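Local structure of neuraminidase (Influenza A virus, 4GDI) at the interface of chains A and B. The protein is a neuraminidase-like surface glycoprotein of a bat influenza A virus, a homotetrameric beta-propeller with a diverged putative active site. Residues are numbered along the deposited sequence; one frame, centred on the assembly and turned at random. Chains: chain A/B, Neuraminidase.

Contact 1: the interface of chains A and B. Residues chain A 367-369; chain B 121-122.
A loop near the C-terminus of chain A, residues A:Gln367 to A:Ile369, meets the short 3-10 helix 120-122 of chain B, and B:Asn122 lies across the notch between two side chains of that loop, touching both A:Gln367 and A:Ile369. Towards A:Gln367, the methylene CB of the glutamine packs against CA of B:Asn122 at 3.7 Å and against its amide oxygen OD1 at 3.5 Å. The two side chains cross at about a right angle, and their amide planes are turned 33° from each other. With CG of A:Gln367 anti to its own carbonyl carbon (chi1 -76°), this methylene faces the backbone O of B:Arg121 at 3.7 Å; the side chain of that arginine is poorly ordered. A further bend at chi2 (-60°) brings amide oxygen OE1 of A:Gln367 to 3.7 Å from OD1 of B:Asn122, a proximity and not a bond. Towards A:Ile369, the isoleucine slides past B:Asn122 in the opposite direction, and its CG1 branch is the one turned to chain B. The patch is small, hiding 141 Å² in all, and among these residues the contact is by packing of aliphatic carbons against the asparagine. On the isoleucine, CG1 of A:Ile369 rests 3.6 Å from CB of B:Asn122.

Contact 2: the interface of chains A and B. Residues chain A 330-332; chain B 110, 129, 132, 134, 181, 183.
Carboxylate oxygen OE1 of B:Glu132 accepts two hydrogen bonds from successive backbone amides of chain A, N of A:Leu330 at 2.9 Å and N of A:Ile331 at 3.0 Å. Both donors arrive on its syn side but tilted from the carboxylate plane, A:Leu330 more than A:Ile331, and the A:Ile331 bond is almost straight (174° at H). The other oxygen, OE2, uses its syn lone pair for N of A:Ser332 at 2.7 Å. Three consecutive N-H groups of one loop thus curl round one carboxylate at the start of strand 132-138 and fix its rotation; the converging amide dipoles would be expected to stabilise a negative charge there. Extended beyond CG (chi2 -175°), the glutamate reaches across to the loop backbone. Beside the carboxylate A:Ile331 enters a pocket of chain B, which hides 91 Å² of this residue. Its CG1 meets ring carbon CD2 of B:Tyr129 at 3.9 Å, the two side chains crossing at about a right angle. Its CD1 methyl packs at 3.8 Å against CB of B:Asn181, an N-glycosylated asparagine. The CG2 methyl of B:Thr134 packs against CB of A:Ile331 at 3.9 Å. The tyrosine ring is itself sandwiched, with CB of B:Lys110 near the rim of one face and CA of B:Asn181 over the centre of the other. Carboxylate clasp and isoleucine plug together join neighbouring subunits of the homotetramer, fixing the loop of one against the strands of the next.

Contact 3: the interface of chains A and B. Residues chain A 29-31; chain B 71-73, 76.
Direct polar contact is made by the backbones of A:Pro29 and B:Ser72: the serine N donates to the proline O at 3.1 Å (159° at H). Within chain B, N of B:Met73 bonds to the side-chain hydroxyl OG1 of B:Thr71 at 3.0 Å. That hydroxyl sits between its backbone N and carbonyl carbon (chi1 74°), and the bond may steady the segment carrying the serine N-H. Apolar packing centres on A:Pro29, of which chain B hides 91 Å², and whose ring nests against B:Met73. Its CG lies 3.6 Å from CA of the methionine, and the bend at chi3 (-79°) brings the terminal methyl CE back towards the same ring. The indole of A:Trp30 runs alongside B:Thr71, both side chains pointing the same way, with its CE3 near the threonine CG2. A van der Waals contact of mixed character sets ring carbon CB of A:Pro29 3.5 Å from carboxylate oxygen OE1 of B:Glu76. Water-mediated links complete the patch, both passing through hydroxyl OG of B:Ser72. Water 1 connects it to the carbonyl O of A:Trp30, and water 2 to O of A:Gly31, at 2.6 Å from that oxygen and likewise 2.6 Å from B:Ser72 OG.

Contact 1: the interface of chains A and B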
# COMPACT_ATOMS: atom_id res chain seq x y z
N GLN A 367 -16.38 -16.69 -29.77
CA GLN A 367 -17.60 -16.20 -30.37
C GLN A 367 -17.61 -14.68 -30.40
O GLN A 367 -16.81 -14.03 -29.74
CB GLN A 367 -18.83 -16.76 -29.64
CG GLN A 367 -19.11 -18.21 -29.99
CD GLN A 367 -19.37 -18.39 -31.47
OE1 GLN A 367 -20.31 -17.81 -32.03
NE2 GLN A 367 -18.54 -19.19 -32.13
N ASN A 368 -18.50 -14.12 -31.21
CA ASN A 368 -18.58 -12.68 -31.39
C ASN A 368 -19.32 -12.03 -30.22
O ASN A 368 -20.40 -11.44 -30.40
CB ASN A 368 -19.26 -12.39 -32.73
CG ASN A 368 -19.12 -10.94 -33.15
OD1 ASN A 368 -18.28 -10.21 -32.63
ND2 ASN A 368 -19.94 -10.53 -34.11
N ILE A 369 -18.73 -12.13 -29.04
CA ILE A 369 -19.34 -11.57 -27.84
C ILE A 369 -19.40 -10.05 -27.90
O ILE A 369 -18.46 -9.40 -28.37
CB ILE A 369 -18.59 -11.96 -26.57
CG1 ILE A 369 -18.82 -13.43 -26.26
CG2 ILE A 369 -19.07 -11.13 -25.38
CD1 ILE A 369 -18.36 -13.83 -24.89
N ARG B 121 -24.78 -19.31 -26.16
CA ARG B 121 -23.84 -19.90 -27.11
C ARG B 121 -22.51 -19.17 -27.21
O ARG B 121 -21.52 -19.75 -27.66
CB ARG B 121 -24.48 -20.01 -28.50
CG ARG B 121 -25.24 -21.31 -28.72
CD ARG B 121 -25.54 -21.57 -30.20
NE ARG B 121 -24.43 -22.22 -30.89
CZ ARG B 121 -24.24 -23.54 -30.94
NH1 ARG B 121 -25.08 -24.37 -30.34
NH2 ARG B 121 -23.19 -24.03 -31.59
N ASN B 122 -22.46 -17.92 -26.78
CA ASN B 122 -21.22 -17.14 -26.86
C ASN B 122 -20.32 -17.31 -25.64
O ASN B 122 -19.22 -16.76 -25.59
CB ASN B 122 -21.53 -15.66 -27.05
CG ASN B 122 -22.17 -15.37 -28.40
OD1 ASN B 122 -22.22 -16.22 -29.28
ND2 ASN B 122 -22.66 -14.14 -28.56

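Contact 2: the interface of chains A and B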
# COMPACT_ATOMS: atom_id res chain seq x y z
N LEU A 330 5.79 -15.83 -19.23
CA LEU A 330 6.64 -16.98 -18.94
C LEU A 330 6.16 -18.24 -19.64
O LEU A 330 6.96 -19.10 -19.99
CB LEU A 330 6.69 -17.21 -17.42
CG LEU A 330 7.37 -16.07 -16.65
CD1 LEU A 330 7.47 -16.42 -15.18
CD2 LEU A 330 8.76 -15.76 -17.22
N ILE A 331 4.86 -18.35 -19.86
CA ILE A 331 4.31 -19.54 -20.48
C ILE A 331 4.35 -19.40 -21.99
O ILE A 331 4.76 -20.33 -22.70
CB ILE A 331 2.88 -19.83 -20.01
CG1 ILE A 331 2.86 -19.90 -18.49
CG2 ILE A 331 2.36 -21.12 -20.64
CD1 ILE A 331 4.01 -20.70 -17.89
N SER A 332 3.96 -18.23 -22.49
CA SER A 332 3.94 -18.02 -23.93
C SER A 332 5.36 -18.03 -24.52
O SER A 332 6.26 -17.36 -24.02
CB SER A 332 3.27 -16.69 -24.29
OG SER A 332 3.09 -16.61 -25.68
N LYS B 110 2.41 -20.02 -8.95
CA LYS B 110 1.61 -18.92 -9.48
C LYS B 110 0.13 -19.19 -9.26
O LYS B 110 -0.26 -20.33 -9.02
CB LYS B 110 1.82 -18.81 -10.99
CG LYS B 110 3.22 -18.44 -11.41
CD LYS B 110 3.59 -17.05 -10.95
CE LYS B 110 4.86 -16.55 -11.64
NZ LYS B 110 4.65 -16.34 -13.09
N TYR B 129 -2.54 -17.45 -15.88
CA TYR B 129 -1.55 -18.05 -15.00
C TYR B 129 -0.55 -16.96 -14.63
O TYR B 129 0.15 -16.42 -15.49
CB TYR B 129 -0.83 -19.21 -15.69
CG TYR B 129 0.05 -20.04 -14.77
CD1 TYR B 129 -0.50 -20.92 -13.84
CD2 TYR B 129 1.44 -19.96 -14.86
CE1 TYR B 129 0.31 -21.69 -13.01
CE2 TYR B 129 2.26 -20.73 -14.03
CZ TYR B 129 1.70 -21.58 -13.11
OH TYR B 129 2.52 -22.32 -12.30
N GLU B 132 -0.46 -13.57 -16.89
CA GLU B 132 -0.59 -13.85 -18.32
C GLU B 132 -1.81 -14.73 -18.66
O GLU B 132 -2.00 -15.81 -18.09
CB GLU B 132 0.74 -14.50 -18.75
CG GLU B 132 0.72 -15.44 -19.90
CD GLU B 132 2.09 -16.10 -20.11
OE1 GLU B 132 2.88 -16.24 -19.15
OE2 GLU B 132 2.37 -16.49 -21.26
N THR B 134 -3.46 -17.45 -20.65
CA THR B 134 -2.76 -18.65 -21.15
C THR B 134 -3.68 -19.58 -21.92
O THR B 134 -3.21 -20.43 -22.67
CB THR B 134 -2.13 -19.46 -19.98
OG1 THR B 134 -3.04 -19.50 -18.86
CG2 THR B 134 -0.85 -18.80 -19.52
N ASN B 181 0.11 -24.92 -15.81
CA ASN B 181 0.51 -23.59 -16.26
C ASN B 181 -0.62 -22.85 -16.95
O ASN B 181 -0.40 -22.17 -17.95
CB ASN B 181 1.69 -23.69 -17.22
CG ASN B 181 2.93 -24.25 -16.56
OD1 ASN B 181 3.09 -24.18 -15.34
ND2 ASN B 181 3.83 -24.78 -17.39
N THR B 183 -2.93 -23.94 -18.68
CA THR B 183 -3.19 -24.47 -20.01
C THR B 183 -3.93 -25.79 -19.89
O THR B 183 -3.50 -26.69 -19.15
CB THR B 183 -1.86 -24.67 -20.79
OG1 THR B 183 -1.08 -23.46 -20.72
CG2 THR B 183 -2.11 -25.01 -22.22

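Contact 3: the interface of chains A and B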
# COMPACT_ATOMS: atom_id res chain seq x y z
N PRO A 29 -16.46 0.67 -13.88
CA PRO A 29 -17.80 0.91 -14.42
C PRO A 29 -18.47 2.16 -13.83
O PRO A 29 -19.64 2.09 -13.45
CB PRO A 29 -18.56 -0.34 -13.98
CG PRO A 29 -17.96 -0.67 -12.66
CD PRO A 29 -16.50 -0.32 -12.78
N TRP A 30 -17.75 3.28 -13.75
CA TRP A 30 -18.31 4.52 -13.22
C TRP A 30 -19.40 5.11 -14.12
O TRP A 30 -19.48 4.81 -15.31
CB TRP A 30 -17.20 5.56 -13.00
CG TRP A 30 -16.02 5.05 -12.19
CD1 TRP A 30 -14.71 5.29 -12.44
CD2 TRP A 30 -16.06 4.21 -11.03
NE1 TRP A 30 -13.92 4.67 -11.49
CE2 TRP A 30 -14.73 4.00 -10.62
CE3 TRP A 30 -17.09 3.62 -10.29
CZ2 TRP A 30 -14.40 3.23 -9.51
CZ3 TRP A 30 -16.76 2.86 -9.18
CH2 TRP A 30 -15.42 2.67 -8.81
N GLY A 31 -20.24 5.96 -13.53
CA GLY A 31 -21.29 6.62 -14.27
C GLY A 31 -22.64 5.95 -14.03
O GLY A 31 -22.74 4.73 -14.13
N THR B 71 -23.92 3.18 -10.40
CA THR B 71 -22.93 2.84 -11.41
C THR B 71 -23.39 1.63 -12.20
O THR B 71 -24.45 1.06 -11.94
CB THR B 71 -21.57 2.46 -10.78
OG1 THR B 71 -21.67 1.16 -10.19
CG2 THR B 71 -21.13 3.45 -9.73
N SER B 72 -22.57 1.20 -13.16
CA SER B 72 -22.88 0.01 -13.96
C SER B 72 -22.26 -1.26 -13.37
O SER B 72 -22.25 -2.31 -14.03
CB SER B 72 -22.39 0.19 -15.39
OG SER B 72 -22.92 1.35 -16.00
N MET B 73 -21.77 -1.18 -12.14
CA MET B 73 -21.01 -2.27 -11.55
C MET B 73 -21.79 -3.59 -11.42
O MET B 73 -21.20 -4.68 -11.46
CB MET B 73 -20.43 -1.87 -10.18
CG MET B 73 -19.47 -2.90 -9.58
SD MET B 73 -18.57 -2.30 -8.12
CE MET B 73 -17.27 -1.30 -8.86
N GLU B 76 -21.85 -4.93 -15.28
CA GLU B 76 -20.53 -5.15 -15.87
C GLU B 76 -19.66 -5.88 -14.84
O GLU B 76 -18.96 -5.27 -14.03
CB GLU B 76 -19.88 -3.82 -16.32
CG GLU B 76 -20.66 -3.12 -17.43
CD GLU B 76 -20.17 -1.70 -17.77
OE1 GLU B 76 -19.10 -1.27 -17.27
OE2 GLU B 76 -20.86 -1.02 -18.55
O HOH W 1 -20.91 3.13 -16.53
O HOH W 2 -24.54 3.13 -15.04

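Contacts 1, 2 and 3 belong to one interface between neighbouring copies in the homotetramer. Between the centres of their C-alpha atoms, contact 1 lies about 24 Å from contact 2 and 22 Å from contact 3, while contacts 2 and 3 are about 30 Å apart. They share no residue. In each, a loop of chain A meets a different part of chain B: the 3-10 helix 120-122; strands 124-129, 132-138 and 183-189 with the loops of B:Lys110 and B:Asn181; or the loop holding residues 71-76. Helix 120-122 of contact 1 leads straight into strand 124-129 of contact 2. Such widely spaced supports should resist tilting of one propeller against the other.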